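PDB 3EVY: putative type I restriction enzyme R protein from Bacteroides fragilis NCTC 9343, which probably serves as the subunit that a type I restriction system requires for both its nuclease and its ATPase activity, but not for modification. Local coordinates for residues V17-E22 and L57-E62; E22-F27 and L74-Q79; E26-F31 and A82-K87. All coordinates share one frame; numbering follows the deposited sequence.

Contact 1: residues V17-E22 and L57-E62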
loop_
_atom_site.group_PDB
_atom_site.type_symbol
_atom_site.label_atom_id
_atom_site.label_comp_id
_atom_site.label_asym_id
_atom_site.label_seq_id
_atom_site.Cartn_x
_atom_site.Cartn_y
_atom_site.Cartn_z
ATOM N N VAL A 17 4.656 6.317 9.778
ATOM C CA VAL A 17 3.884 7.073 8.773
ATOM C C VAL A 17 4.812 7.551 7.672
ATOM O O VAL A 17 4.481 7.432 6.501
ATOM C CB VAL A 17 3.099 8.274 9.392
ATOM C CG1 VAL A 17 2.613 9.291 8.313
ATOM C CG2 VAL A 17 1.926 7.793 10.232
ATOM N N GLU A 18 6.008 8.035 8.047
ATOM C CA GLU A 18 6.990 8.493 7.066
ATOM C C GLU A 18 7.464 7.363 6.149
ATOM O O GLU A 18 7.495 7.526 4.944
ATOM C CB GLU A 18 8.195 9.094 7.801
ATOM C CG GLU A 18 9.243 9.597 6.833
ATOM C CD GLU A 18 10.445 10.171 7.558
ATOM O OE1 GLU A 18 10.256 10.742 8.671
ATOM O OE2 GLU A 18 11.569 10.016 7.008
ATOM N N ARG A 19 7.843 6.220 6.721
ATOM C CA ARG A 19 8.104 5.011 5.969
ATOM C C ARG A 19 6.913 4.606 5.036
ATOM O O ARG A 19 7.131 4.183 3.898
ATOM C CB ARG A 19 8.340 3.810 6.891
ATOM C CG ARG A 19 9.770 3.629 7.350
ATOM C CD ARG A 19 9.891 2.649 8.557
ATOM N NE ARG A 19 9.556 1.288 8.134
ATOM C CZ ARG A 19 9.269 0.291 8.964
ATOM N NH1 ARG A 19 9.311 0.480 10.278
ATOM N NH2 ARG A 19 8.967 -0.905 8.470
ATOM N N PHE A 20 5.688 4.635 5.549
ATOM C CA PHE A 20 4.525 4.178 4.709
ATOM C C PHE A 20 4.413 5.094 3.484
ATOM O O PHE A 20 4.193 4.624 2.356
ATOM C CB PHE A 20 3.181 4.244 5.461
ATOM C CG PHE A 20 2.022 3.817 4.573
ATOM C CD1 PHE A 20 1.732 2.484 4.404
ATOM C CD2 PHE A 20 1.384 4.733 3.764
ATOM C CE1 PHE A 20 0.762 2.086 3.499
ATOM C CE2 PHE A 20 0.388 4.331 2.889
ATOM C CZ PHE A 20 0.083 3.032 2.763
ATOM N N ASN A 21 4.590 6.396 3.722
ATOM C CA ASN A 21 4.364 7.374 2.667
ATOM C C ASN A 21 5.443 7.307 1.567
ATOM O O ASN A 21 5.170 7.549 0.359
ATOM C CB ASN A 21 4.191 8.785 3.230
ATOM C CG ASN A 21 2.846 8.989 3.896
ATOM O OD1 ASN A 21 1.895 8.179 3.708
ATOM N ND2 ASN A 21 2.722 10.069 4.630
ATOM N N GLU A 22 6.667 7.000 1.973
ATOM C CA GLU A 22 7.731 6.764 0.983
ATOM C C GLU A 22 7.488 5.518 0.188
ATOM O O GLU A 22 7.696 5.503 -1.048
ATOM C CB GLU A 22 9.116 6.725 1.660
ATOM C CG GLU A 22 9.497 8.074 2.212
ATOM C CD GLU A 22 10.699 8.020 3.207
ATOM O OE1 GLU A 22 11.265 6.900 3.449
ATOM O OE2 GLU A 22 11.050 9.110 3.757
ATOM N N LEU A 57 0.524 -3.154 3.036
ATOM C CA LEU A 57 -0.656 -3.573 3.791
ATOM C C LEU A 57 -0.255 -3.796 5.329
ATOM O O LEU A 57 -0.975 -3.394 6.250
ATOM C CB LEU A 57 -1.305 -4.854 3.194
ATOM C CG LEU A 57 -2.322 -5.510 4.176
ATOM C CD1 LEU A 57 -3.587 -4.552 4.487
ATOM C CD2 LEU A 57 -2.837 -6.881 3.647
ATOM N N ARG A 58 0.890 -4.413 5.568
ATOM C CA ARG A 58 1.348 -4.720 6.950
ATOM C C ARG A 58 1.688 -3.450 7.698
ATOM O O ARG A 58 1.341 -3.304 8.899
ATOM C CB ARG A 58 2.554 -5.676 6.907
ATOM C CG ARG A 58 2.169 -7.115 6.554
ATOM C CD ARG A 58 3.355 -8.068 6.411
ATOM N NE ARG A 58 4.119 -8.154 7.665
ATOM C CZ ARG A 58 3.844 -8.997 8.669
ATOM N NH1 ARG A 58 2.832 -9.871 8.590
ATOM N NH2 ARG A 58 4.607 -8.958 9.768
ATOM N N LEU A 59 2.266 -2.481 6.986
ATOM C CA LEU A 59 2.687 -1.253 7.607
ATOM C C LEU A 59 1.436 -0.383 7.872
ATOM O O LEU A 59 1.301 0.294 8.913
ATOM C CB LEU A 59 3.691 -0.531 6.693
ATOM C CG LEU A 59 4.307 0.804 7.065
ATOM C CD1 LEU A 59 4.764 0.814 8.535
ATOM C CD2 LEU A 59 5.573 1.057 6.122
ATOM N N ARG A 60 0.513 -0.396 6.939
ATOM C CA ARG A 60 -0.754 0.297 7.155
ATOM C C ARG A 60 -1.467 -0.267 8.405
ATOM O O ARG A 60 -1.987 0.475 9.209
ATOM C CB ARG A 60 -1.651 0.191 5.967
ATOM C CG ARG A 60 -2.839 1.153 5.983
ATOM C CD ARG A 60 -2.988 1.750 4.621
ATOM N NE ARG A 60 -4.128 2.611 4.543
ATOM C CZ ARG A 60 -4.241 3.668 3.763
ATOM N NH1 ARG A 60 -5.329 4.381 3.844
ATOM N NH2 ARG A 60 -3.246 4.070 2.987
ATOM N N ASN A 61 -1.492 -1.572 8.573
ATOM C CA ASN A 61 -2.189 -2.170 9.732
ATOM C C ASN A 61 -1.463 -1.831 11.026
ATOM O O ASN A 61 -2.063 -1.622 12.088
ATOM C CB ASN A 61 -2.314 -3.695 9.523
ATOM C CG ASN A 61 -3.533 -4.032 8.700
ATOM O OD1 ASN A 61 -4.490 -3.254 8.719
ATOM N ND2 ASN A 61 -3.486 -5.122 7.912
ATOM N N GLU A 62 -0.152 -1.698 10.916
ATOM C CA GLU A 62 0.719 -1.368 12.004
ATOM C C GLU A 62 0.481 0.057 12.499
ATOM O O GLU A 62 0.297 0.269 13.691
ATOM C CB GLU A 62 2.201 -1.541 11.508
ATOM C CG GLU A 62 3.251 -1.073 12.481
ATOM C CD GLU A 62 4.637 -1.747 12.296
ATOM O OE1 GLU A 62 5.357 -1.789 13.296
ATOM O OE2 GLU A 62 5.032 -2.193 11.185
#
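Phe20 and Leu59 form the apolar centre where helix 12-30 runs almost antiparallel to helix 43-63, the local axes being 9.9 Å apart and inclined at 150°. The CD2 methyl of Leu59 reaches deepest, to 3.6 Å from CA of Phe20, against the backbone of the facing helix, while its CG rests at the edge of the Phe20 ring. The same CD2 also borders Arg19 CB at 4.0 Å. Phe20 turns CG anti to its own N (chi1 178°), which sends the ring across the interface beside Leu59 and on to Arg60.

The second kind of contact is aromatic against a charged chain. Arg60 passes its methylene CD within 3.8 Å of Phe20 CZ, and its NH2 ends 3.5 Å from that same CZ. Ring and guanidinium planes stand 72° apart, with CZ at the guanidinium edge and near its plane. The charge itself is met by Glu78 in a salt bridge and, from a ring, by Phe81.

Electrostatics between the segments is weak, since Arg19 NH2 and Glu62 OE2 remain 5.0 Å apart. Cohesion therefore comes chiefly from carbon packing, while the buried arginine is satisfied by the chain segment that follows helix 43-63.

Contact 2: residues E22-F27 and L74-Q79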
loop_
_atom_site.group_PDB
_atom_site.type_symbol
_atom_site.label_atom_id
_atom_site.label_comp_id
_atom_site.label_asym_id
_atom_site.label_seq_id
_atom_site.Cartn_x
_atom_site.Cartn_y
_atom_site.Cartn_z
ATOM N N GLU A 22 6.667 7.000 1.973
ATOM C CA GLU A 22 7.731 6.764 0.983
ATOM C C GLU A 22 7.488 5.518 0.188
ATOM O O GLU A 22 7.696 5.503 -1.048
ATOM C CB GLU A 22 9.116 6.725 1.660
ATOM C CG GLU A 22 9.497 8.074 2.212
ATOM C CD GLU A 22 10.699 8.020 3.207
ATOM O OE1 GLU A 22 11.265 6.900 3.449
ATOM O OE2 GLU A 22 11.050 9.110 3.757
ATOM N N MET A 23 7.127 4.442 0.880
ATOM C CA MET A 23 6.740 3.177 0.242
ATOM C C MET A 23 5.578 3.412 -0.726
ATOM O O MET A 23 5.592 2.890 -1.826
ATOM C CB MET A 23 6.257 2.217 1.289
ATOM C CG MET A 23 6.240 0.750 0.943
ATOM S SD MET A 23 6.041 -0.273 2.482
ATOM C CE MET A 23 7.368 0.679 3.424
ATOM N N ALA A 24 4.584 4.201 -0.324
ATOM C CA ALA A 24 3.404 4.401 -1.176
ATOM C C ALA A 24 3.740 5.155 -2.484
ATOM O O ALA A 24 3.267 4.811 -3.566
ATOM C CB ALA A 24 2.305 5.187 -0.401
ATOM N N ALA A 25 4.529 6.211 -2.374
ATOM C CA ALA A 25 4.840 7.046 -3.549
ATOM C C ALA A 25 5.667 6.229 -4.496
ATOM O O ALA A 25 5.586 6.409 -5.717
ATOM C CB ALA A 25 5.592 8.320 -3.132
ATOM N N GLU A 26 6.486 5.331 -3.954
ATOM C CA GLU A 26 7.177 4.393 -4.803
ATOM C C GLU A 26 6.245 3.358 -5.419
ATOM O O GLU A 26 6.290 3.139 -6.618
ATOM C CB GLU A 26 8.314 3.704 -4.061
ATOM C CG GLU A 26 9.508 4.696 -3.827
ATOM C CD GLU A 26 10.200 4.522 -2.475
ATOM O OE1 GLU A 26 10.351 3.361 -1.993
ATOM O OE2 GLU A 26 10.589 5.562 -1.895
ATOM N N PHE A 27 5.409 2.712 -4.604
ATOM C CA PHE A 27 4.339 1.823 -5.121
ATOM C C PHE A 27 3.534 2.492 -6.269
ATOM O O PHE A 27 3.323 1.889 -7.301
ATOM C CB PHE A 27 3.365 1.479 -3.990
ATOM C CG PHE A 27 2.178 0.654 -4.432
ATOM C CD1 PHE A 27 2.242 -0.726 -4.481
ATOM C CD2 PHE A 27 0.983 1.271 -4.769
ATOM C CE1 PHE A 27 1.105 -1.499 -4.909
ATOM C CE2 PHE A 27 -0.125 0.539 -5.165
ATOM C CZ PHE A 27 -0.065 -0.844 -5.249
ATOM N N LEU A 74 -1.890 9.432 5.798
ATOM C CA LEU A 74 -1.361 8.487 4.828
ATOM C C LEU A 74 -1.712 8.832 3.362
ATOM O O LEU A 74 -2.853 9.209 3.071
ATOM C CB LEU A 74 -1.954 7.093 5.084
ATOM C CG LEU A 74 -1.710 6.475 6.491
ATOM C CD1 LEU A 74 -2.094 5.025 6.384
ATOM C CD2 LEU A 74 -0.192 6.594 6.824
ATOM N N THR A 75 -0.737 8.630 2.466
ATOM C CA THR A 75 -0.941 8.664 1.015
ATOM C C THR A 75 -1.900 7.490 0.678
ATOM O O THR A 75 -1.841 6.441 1.337
ATOM C CB THR A 75 0.403 8.441 0.287
ATOM O OG1 THR A 75 1.308 9.474 0.675
ATOM C CG2 THR A 75 0.247 8.457 -1.183
ATOM N N ILE A 76 -2.772 7.684 -0.310
ATOM C CA ILE A 76 -3.739 6.694 -0.752
ATOM C C ILE A 76 -4.888 6.646 0.180
ATOM O O ILE A 76 -4.726 6.310 1.386
ATOM C CB ILE A 76 -3.134 5.222 -0.921
ATOM C CG1 ILE A 76 -1.803 5.267 -1.679
ATOM C CG2 ILE A 76 -4.130 4.335 -1.738
ATOM C CD1 ILE A 76 -1.147 3.859 -1.936
ATOM N N GLU A 77 -6.056 6.949 -0.343
ATOM C CA GLU A 77 -7.241 6.984 0.498
ATOM C C GLU A 77 -7.591 5.544 0.898
ATOM O O GLU A 77 -7.239 4.608 0.180
ATOM C CB GLU A 77 -8.410 7.554 -0.343
ATOM C CG GLU A 77 -8.368 9.067 -0.429
ATOM C CD GLU A 77 -9.567 9.628 -1.157
ATOM O OE1 GLU A 77 -10.357 8.820 -1.698
ATOM O OE2 GLU A 77 -9.704 10.887 -1.197
ATOM N N GLU A 78 -8.322 5.383 2.015
ATOM C CA GLU A 78 -8.736 4.029 2.484
ATOM C C GLU A 78 -9.439 3.226 1.422
ATOM O O GLU A 78 -9.073 2.064 1.171
ATOM C CB GLU A 78 -9.638 4.137 3.710
ATOM C CG GLU A 78 -8.847 4.334 4.980
ATOM C CD GLU A 78 -7.852 3.170 5.249
ATOM O OE1 GLU A 78 -8.178 1.976 5.078
ATOM O OE2 GLU A 78 -6.712 3.477 5.577
ATOM N N GLN A 79 -10.435 3.845 0.764
ATOM C CA GLN A 79 -11.190 3.149 -0.295
ATOM C C GLN A 79 -10.329 2.702 -1.476
ATOM O O GLN A 79 -10.357 1.504 -1.882
ATOM C CB GLN A 79 -12.367 3.998 -0.773
ATOM C CG GLN A 79 -13.311 3.216 -1.748
ATOM C CD GLN A 79 -13.763 1.853 -1.187
ATOM O OE1 GLN A 79 -14.408 1.780 -0.131
ATOM N NE2 GLN A 79 -13.391 0.773 -1.872
#
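Phe27, which meets segment 74-79 with its ring, is held in helix 12-30 by the bond from its N to Met23 O, at 2.8 Å. Such regular helical bonding occupies the polar backbone, and what this face of the helix offers to its partner is carbon: the single methyl of Ala24 and, one turn further on, the Phe27 ring.

Two consecutive loop residues come down on that surface. Thr75 brings CB to 3.8 Å from Ala24 CB, with its methyl CG2 alongside at 3.9 Å. The threonine has CG2 anti to the backbone N and OG1 beside it, an arrangement in which the methyl shares in the contact. Ile76 reaches in with the far end of its longer branch, whose CD1 lies 4.0 Å from Ala24 CB. The same CD1 is 4.4 Å from Phe27 CD2, a looser approach, so that it bridges the alanine and the ring.

The loop makes an unusual turn at Ile76, whose phi of 78° is uncommon for a beta-branched residue. Glu77 then occupies the N-cap position of helix 78-91. Other residues fix the loop's polar groups: Asn21 OD1 accepts from Thr75 N, and Arg60 NH2 donates to Ile76 O and weakly to Thr75 O.

Here the worked example shows a division of labour within the connection, between its side chains and its backbone. The small alanine lets the loop backbone come close, with CA of Ala24 and Thr75 only 6.5 Å apart. Side-chain carbons make the seam with helix 12-30, whereas the loop's backbone groups are engaged by residues flanking that seam.

Contact 3: residues E26-F31 and A82-K87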
loop_
_atom_site.group_PDB
_atom_site.type_symbol
_atom_site.label_atom_id
_atom_site.label_comp_id
_atom_site.label_asym_id
_atom_site.label_seq_id
_atom_site.Cartn_x
_atom_site.Cartn_y
_atom_site.Cartn_z
ATOM N N GLU A 26 6.486 5.331 -3.954
ATOM C CA GLU A 26 7.177 4.393 -4.803
ATOM C C GLU A 26 6.245 3.358 -5.419
ATOM O O GLU A 26 6.290 3.139 -6.618
ATOM C CB GLU A 26 8.314 3.704 -4.061
ATOM C CG GLU A 26 9.508 4.696 -3.827
ATOM C CD GLU A 26 10.200 4.522 -2.475
ATOM O OE1 GLU A 26 10.351 3.361 -1.993
ATOM O OE2 GLU A 26 10.589 5.562 -1.895
ATOM N N PHE A 27 5.409 2.712 -4.604
ATOM C CA PHE A 27 4.339 1.823 -5.121
ATOM C C PHE A 27 3.534 2.492 -6.269
ATOM O O PHE A 27 3.323 1.889 -7.301
ATOM C CB PHE A 27 3.365 1.479 -3.990
ATOM C CG PHE A 27 2.178 0.654 -4.432
ATOM C CD1 PHE A 27 2.242 -0.726 -4.481
ATOM C CD2 PHE A 27 0.983 1.271 -4.769
ATOM C CE1 PHE A 27 1.105 -1.499 -4.909
ATOM C CE2 PHE A 27 -0.125 0.539 -5.165
ATOM C CZ PHE A 27 -0.065 -0.844 -5.249
ATOM N N LEU A 28 3.053 3.692 -6.036
ATOM C CA LEU A 28 2.287 4.454 -7.042
ATOM C C LEU A 28 3.074 4.770 -8.338
ATOM O O LEU A 28 2.488 4.896 -9.403
ATOM C CB LEU A 28 1.673 5.744 -6.467
ATOM C CG LEU A 28 0.602 5.506 -5.426
ATOM C CD1 LEU A 28 0.263 6.809 -4.657
ATOM C CD2 LEU A 28 -0.627 4.810 -6.019
ATOM N N SER A 29 4.395 4.883 -8.260
ATOM C CA SER A 29 5.179 5.111 -9.501
ATOM C C SER A 29 5.255 3.839 -10.348
ATOM O O SER A 29 5.581 3.907 -11.530
ATOM C CB SER A 29 6.567 5.658 -9.189
ATOM O OG SER A 29 7.280 4.627 -8.536
ATOM N N TYR A 30 4.946 2.682 -9.756
ATOM C CA TYR A 30 4.883 1.428 -10.494
ATOM C C TYR A 30 3.465 1.097 -10.932
ATOM O O TYR A 30 3.272 0.589 -12.045
ATOM C CB TYR A 30 5.327 0.235 -9.635
ATOM C CG TYR A 30 6.830 0.027 -9.510
ATOM C CD1 TYR A 30 7.571 -0.655 -10.515
ATOM C CD2 TYR A 30 7.513 0.479 -8.374
ATOM C CE1 TYR A 30 8.959 -0.859 -10.395
ATOM C CE2 TYR A 30 8.891 0.282 -8.234
ATOM C CZ TYR A 30 9.608 -0.390 -9.241
ATOM O OH TYR A 30 10.973 -0.559 -9.061
ATOM N N PHE A 31 2.478 1.353 -10.072
ATOM C CA PHE A 31 1.048 0.955 -10.280
ATOM C C PHE A 31 0.201 2.162 -10.005
ATOM O O PHE A 31 -0.329 2.314 -8.917
ATOM C CB PHE A 31 0.676 -0.183 -9.332
ATOM C CG PHE A 31 1.716 -1.315 -9.380
ATOM C CD1 PHE A 31 1.852 -2.110 -10.516
ATOM C CD2 PHE A 31 2.538 -1.553 -8.287
ATOM C CE1 PHE A 31 2.861 -3.086 -10.565
ATOM C CE2 PHE A 31 3.530 -2.534 -8.304
ATOM C CZ PHE A 31 3.691 -3.310 -9.429
ATOM N N ALA A 82 -8.213 -0.110 -0.397
ATOM C CA ALA A 82 -9.075 -1.331 -0.458
ATOM C C ALA A 82 -9.269 -1.896 -1.859
ATOM O O ALA A 82 -9.324 -3.110 -2.054
ATOM C CB ALA A 82 -10.421 -1.057 0.170
ATOM N N ASP A 83 -9.412 -1.014 -2.846
ATOM C CA ASP A 83 -9.489 -1.430 -4.244
ATOM C C ASP A 83 -8.204 -2.098 -4.733
ATOM O O ASP A 83 -8.243 -3.100 -5.414
ATOM C CB ASP A 83 -9.899 -0.233 -5.115
ATOM C CG ASP A 83 -11.342 0.242 -4.826
ATOM O OD1 ASP A 83 -12.158 -0.550 -4.316
ATOM O OD2 ASP A 83 -11.639 1.419 -5.065
ATOM N N TYR A 84 -7.033 -1.577 -4.365
ATOM C CA TYR A 84 -5.811 -2.321 -4.654
ATOM C C TYR A 84 -5.816 -3.664 -3.898
ATOM O O TYR A 84 -5.326 -4.679 -4.393
ATOM C CB TYR A 84 -4.583 -1.518 -4.231
ATOM C CG TYR A 84 -4.183 -0.391 -5.183
ATOM C CD1 TYR A 84 -3.540 -0.672 -6.411
ATOM C CD2 TYR A 84 -4.417 0.959 -4.841
ATOM C CE1 TYR A 84 -3.129 0.350 -7.246
ATOM C CE2 TYR A 84 -4.032 1.991 -5.702
ATOM C CZ TYR A 84 -3.388 1.686 -6.884
ATOM O OH TYR A 84 -2.974 2.707 -7.737
ATOM N N GLN A 85 -6.382 -3.652 -2.700
ATOM C CA GLN A 85 -6.347 -4.841 -1.859
ATOM C C GLN A 85 -7.217 -5.942 -2.499
ATOM O O GLN A 85 -6.842 -7.114 -2.511
ATOM C CB GLN A 85 -6.826 -4.478 -0.489
ATOM C CG GLN A 85 -6.575 -5.521 0.574
ATOM C CD GLN A 85 -7.259 -5.152 1.879
ATOM O OE1 GLN A 85 -8.482 -5.199 1.988
ATOM N NE2 GLN A 85 -6.492 -4.774 2.846
ATOM N N SER A 86 -8.346 -5.576 -3.105
ATOM C CA SER A 86 -9.141 -6.631 -3.810
ATOM C C SER A 86 -8.296 -7.348 -4.857
ATOM O O SER A 86 -8.357 -8.593 -4.972
ATOM C CB SER A 86 -10.402 -6.071 -4.475
ATOM O OG SER A 86 -11.137 -5.362 -3.488
ATOM N N LYS A 87 -7.500 -6.584 -5.609
ATOM C CA LYS A 87 -6.626 -7.192 -6.643
ATOM C C LYS A 87 -5.615 -8.105 -6.007
ATOM O O LYS A 87 -5.246 -9.168 -6.565
ATOM C CB LYS A 87 -5.842 -6.129 -7.447
ATOM C CG LYS A 87 -6.677 -5.150 -8.193
ATOM C CD LYS A 87 -7.364 -5.819 -9.394
ATOM C CE LYS A 87 -7.528 -4.874 -10.622
ATOM N NZ LYS A 87 -8.599 -5.453 -11.567
#
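Tyr84 and Phe27 meet as a T-shaped pair, the phenylalanine presenting its edge to the face of the tyrosine. The planes are 80° apart and the ring centroids 5.0 Å. Two edge carbons of Phe27 do the touching: CE2 lies 3.7 Å from Tyr84 CE1, while CZ stands equally near Tyr84 CD1. Both are therefore displaced toward one rim of the tyrosine ring instead of sitting over its middle.

Tyr84 carries CG beside its backbone N and anti to the carbonyl carbon (chi1 -78°), an orientation that sends the ring from helix 78-91 across to helix 12-30. Its hydroxyl travels furthest, arriving 2.9 Å from the carbonyl oxygen of Phe31. Leu28 crosses the tyrosine at about a right angle, and its CD2 methyl is 3.6 Å from Tyr84 OH.

This is aromatic core packing in a helical fold without strands, part of the C-terminal region of the HsdR subunit. Phe53 of helix 43-63 and Val37 of helix 34-38 also touch Tyr84, placing its ring where four helices converge.

The Phe31 ring leans on Phe27 at a slant, its CD2 3.6 Å above one face and offset toward the rim, and it meets Phe49 edge-to-face. In the backbone, Phe27 O accepts from both Tyr30 N and Phe31 N, tying the backbone of Phe31 to that of Phe27.

Overall arrangement
The three contacts follow one another along helix 12-30, which faces helix 43-63 in contact 1, the loop 74-77 in contact 2 and helix 78-91 in contact 3. The centres of contacts 1 and 2 are about 8 Å apart, as are the centres of contacts 2 and 3; the centres of contacts 1 and 3 are about 13 Å apart. Contacts 1 and 2 are joined by polar as well as apolar links, including the packing of Phe20 CE2 on Thr75 O at 3.4 Å. Contacts 2 and 3 share Phe27 and meet through Leu28 CD1, 3.8 Å from Thr75 CG2. No catalytic or ligand site is identified here; the row joins helix 12-30 to the parts of the chain packed along it.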